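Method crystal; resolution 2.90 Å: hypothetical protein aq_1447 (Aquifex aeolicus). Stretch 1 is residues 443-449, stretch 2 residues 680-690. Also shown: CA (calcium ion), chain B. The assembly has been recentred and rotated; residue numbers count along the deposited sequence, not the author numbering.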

# COMPACT_ATOMS: atom_id res chain seq x y z
N LYS A 443 14.00 11.07 -11.10
CA LYS A 443 12.78 11.68 -10.60
C LYS A 443 12.79 11.87 -9.09
O LYS A 443 12.41 12.95 -8.62
N ARG A 444 13.32 10.88 -8.36
CA ARG A 444 13.40 10.90 -6.88
C ARG A 444 14.22 12.07 -6.36
O ARG A 444 13.82 12.75 -5.43
N GLU A 445 15.34 12.34 -7.03
CA GLU A 445 16.23 13.42 -6.65
C GLU A 445 15.65 14.81 -6.88
O GLU A 445 15.87 15.73 -6.06
N LEU A 446 14.92 14.94 -7.99
CA LEU A 446 14.28 16.19 -8.34
C LEU A 446 12.99 16.38 -7.60
O LEU A 446 12.43 17.48 -7.57
N LEU A 447 12.56 15.29 -6.96
CA LEU A 447 11.37 15.27 -6.12
C LEU A 447 11.79 15.80 -4.77
O LEU A 447 11.04 16.55 -4.12
N LYS A 448 12.99 15.41 -4.35
CA LYS A 448 13.56 15.85 -3.06
C LYS A 448 13.77 17.36 -3.02
O LYS A 448 13.49 18.01 -2.02
N LYS A 449 14.25 17.89 -4.15
CA LYS A 449 14.53 19.32 -4.31
C LYS A 449 13.27 20.08 -4.64
O LYS A 449 13.25 21.31 -4.66
N HIS A 680 -2.70 10.38 -4.69
CA HIS A 680 -1.70 9.90 -5.64
C HIS A 680 -0.38 10.54 -5.31
O HIS A 680 -0.28 11.76 -5.16
N TYR A 681 0.60 9.66 -5.14
CA TYR A 681 1.98 9.99 -4.79
C TYR A 681 2.20 10.43 -3.33
O TYR A 681 3.34 10.64 -2.92
N SER A 682 1.11 10.55 -2.55
CA SER A 682 1.23 10.98 -1.16
C SER A 682 2.09 10.10 -0.26
O SER A 682 2.89 10.63 0.52
N ASP A 683 2.02 8.77 -0.46
CA ASP A 683 2.82 7.86 0.36
C ASP A 683 4.28 7.80 -0.07
O ASP A 683 5.15 7.50 0.75
N LYS A 684 4.55 8.07 -1.35
CA LYS A 684 5.93 8.06 -1.85
C LYS A 684 6.72 9.31 -1.48
O LYS A 684 7.90 9.20 -1.17
N ILE A 685 6.03 10.46 -1.40
CA ILE A 685 6.62 11.76 -1.04
C ILE A 685 6.98 11.86 0.48
O ILE A 685 8.05 12.35 0.83
N THR A 686 6.12 11.35 1.36
CA THR A 686 6.34 11.37 2.80
C THR A 686 7.51 10.46 3.20
O THR A 686 8.39 10.88 3.95
N LYS A 687 7.56 9.26 2.64
CA LYS A 687 8.63 8.30 2.94
C LYS A 687 9.98 8.76 2.42
O LYS A 687 11.01 8.28 2.85
N LEU A 688 9.94 9.72 1.52
CA LEU A 688 11.14 10.28 0.89
C LEU A 688 11.73 11.41 1.75
O LEU A 688 12.95 11.54 1.90
N MSE A 689 10.83 12.21 2.30
CA MSE A 689 11.20 13.34 3.13
C MSE A 689 11.71 12.87 4.49
O MSE A 689 12.54 13.54 5.09
N LEU A 690 11.23 11.70 4.92
CA LEU A 690 11.65 11.03 6.18
C LEU A 690 13.15 10.63 6.14
O LEU A 690 13.87 10.75 7.14

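The two helices, 443-448 and 682-690, cross at 74° with axes 10.7 Å apart at closest approach, and the two stretches bury 344 Å² in total. No hydrogen bond or salt bridge spans it; the evidence is for apolar packing.

Along stretch 2, His680 lies out of reach. Tyr681, at the N-cap position, directs its CA-to-CB bond toward the other stretch with chi1 at -114°, between wells. Its ring meets Leu447 edge-on: CE2 of Tyr681 is 3.8 Å from CD1 of Leu447, near the ring plane. Ser682 and Asp683 make no contact across. Asp683 (chi1 t) instead serves the calcium ion: its OD2 lies 2.5 Å from the calcium ion, while its OD1 accepts a salt-bridging hydrogen bond from Lys687 NZ at 2.9 Å. One carboxylate thus holds both a metal and an ammonium group. Lys684 starts toward the partner helix, but its extended chain (m, then t throughout) leads away.

Ile685 (m, t) points sideways, and its CG1 lies 4.2 Å from CD2 of Leu447. Leu447, with chi1 at -115° and chi2 t, therefore reaches Tyr681 with one methyl and Ile685 with the other. Thr686 (p) is out of reach. Lys687 (m, t, t, t) is also out of reach.

Leu688 (t, p) points toward stretch 1 and has 88 Å² covered, nearly matching the 89 Å² of Leu447. Its CD2 sits 3.8 Å from CB of Leu447 and 4.0 Å from O of Arg444; its CD1 lies 3.7 Å from CE of Lys448. That lysine (m, t, t, t) lays its aliphatic chain along the contact while its NZ forms a long salt bridge, 3.6 Å, with OE2 of Glu445.

Selenomethionine Met689 leaves its backbone sideways, but chi angles m, m, t bring its end nearer: CE is 3.5 Å from O of Leu447 and 4.2 Å from CA of Lys448. Leu690 is out of reach.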

# COMPACT_ATOMS: atom_id res chain seq x y z
CB LYS A 443 11.54 10.87 -11.02
CG LYS A 443 10.98 11.19 -12.42
CD LYS A 443 10.04 12.40 -12.47
CE LYS A 443 8.62 12.00 -12.80
NZ LYS A 443 7.79 13.18 -13.13
CB ARG A 444 14.02 9.62 -6.32
CG ARG A 444 13.17 8.37 -6.40
CD ARG A 444 13.81 7.21 -5.63
NE ARG A 444 15.27 7.19 -5.76
CZ ARG A 444 16.06 6.14 -5.56
NH1 ARG A 444 15.56 4.95 -5.23
NH2 ARG A 444 17.37 6.30 -5.66
CB GLU A 445 17.53 13.28 -7.40
CG GLU A 445 18.23 11.96 -7.14
CD GLU A 445 19.06 11.95 -5.85
OE1 GLU A 445 19.80 12.94 -5.61
OE2 GLU A 445 18.98 10.95 -5.10
CB LEU A 446 14.07 16.29 -9.83
CG LEU A 446 15.40 16.53 -10.52
CD1 LEU A 446 15.18 16.40 -12.03
CD2 LEU A 446 15.97 17.90 -10.19
CB LEU A 447 10.86 13.85 -5.93
CG LEU A 447 9.50 13.40 -6.47
CD1 LEU A 447 9.34 11.91 -6.12
CD2 LEU A 447 8.35 14.24 -5.88
CB LYS A 448 14.89 15.15 -2.76
CG LYS A 448 14.80 13.65 -2.55
CD LYS A 448 16.12 13.03 -2.12
CE LYS A 448 16.13 11.51 -2.34
NZ LYS A 448 17.39 10.85 -1.82
CB LYS A 449 15.55 19.52 -5.40
CG LYS A 449 16.85 18.92 -5.05
CD LYS A 449 17.65 18.66 -6.28
CE LYS A 449 19.02 18.15 -5.91
NZ LYS A 449 19.93 19.28 -5.60
CB HIS A 680 -2.08 10.22 -7.06
CG HIS A 680 -1.01 9.85 -8.04
ND1 HIS A 680 -0.30 10.80 -8.75
CD2 HIS A 680 -0.55 8.65 -8.44
CE1 HIS A 680 0.54 10.19 -9.55
NE2 HIS A 680 0.42 8.89 -9.39
CB TYR A 681 2.57 11.03 -5.75
CG TYR A 681 3.68 10.50 -6.59
CD1 TYR A 681 3.52 9.31 -7.35
CD2 TYR A 681 4.93 11.14 -6.60
CE1 TYR A 681 4.58 8.78 -8.10
CE2 TYR A 681 6.00 10.63 -7.34
CZ TYR A 681 5.83 9.44 -8.10
OH TYR A 681 6.91 8.92 -8.81
CB SER A 682 -0.14 11.24 -0.52
OG SER A 682 -0.66 12.45 -1.01
CB ASP A 683 2.21 6.46 0.39
CG ASP A 683 2.67 5.64 1.60
OD1 ASP A 683 3.51 4.74 1.38
OD2 ASP A 683 2.20 5.88 2.74
CB LYS A 684 5.99 7.76 -3.36
CG LYS A 684 5.57 6.31 -3.65
CD LYS A 684 5.69 5.85 -5.12
CE LYS A 684 5.09 4.43 -5.28
NZ LYS A 684 5.47 3.77 -6.58
CB ILE A 685 5.68 12.95 -1.49
CG1 ILE A 685 5.54 12.96 -3.01
CG2 ILE A 685 6.24 14.31 -1.09
CD1 ILE A 685 4.47 13.88 -3.50
CB THR A 686 5.10 10.92 3.57
OG1 THR A 686 4.76 9.58 3.20
CG2 THR A 686 3.94 11.82 3.30
CB LYS A 687 8.28 6.93 2.35
CG LYS A 687 7.27 6.15 3.17
CD LYS A 687 6.78 4.91 2.45
CE LYS A 687 5.87 4.08 3.37
NZ LYS A 687 5.28 2.84 2.74
CB LEU A 688 10.75 10.81 -0.50
CG LEU A 688 11.81 11.33 -1.47
CD1 LEU A 688 12.62 10.22 -2.07
CD2 LEU A 688 11.14 12.10 -2.54
CB MSE A 689 10.03 14.31 3.26
CG MSE A 689 9.53 14.94 1.95
SE MSE A 689 10.90 15.57 0.71
CE MSE A 689 9.93 15.42 -0.96
CB LEU A 690 10.82 9.74 6.40
CG LEU A 690 9.45 9.70 7.08
CD1 LEU A 690 8.93 8.26 7.10
CD2 LEU A 690 9.53 10.27 8.48
CA CA B . 1.59 5.49 5.16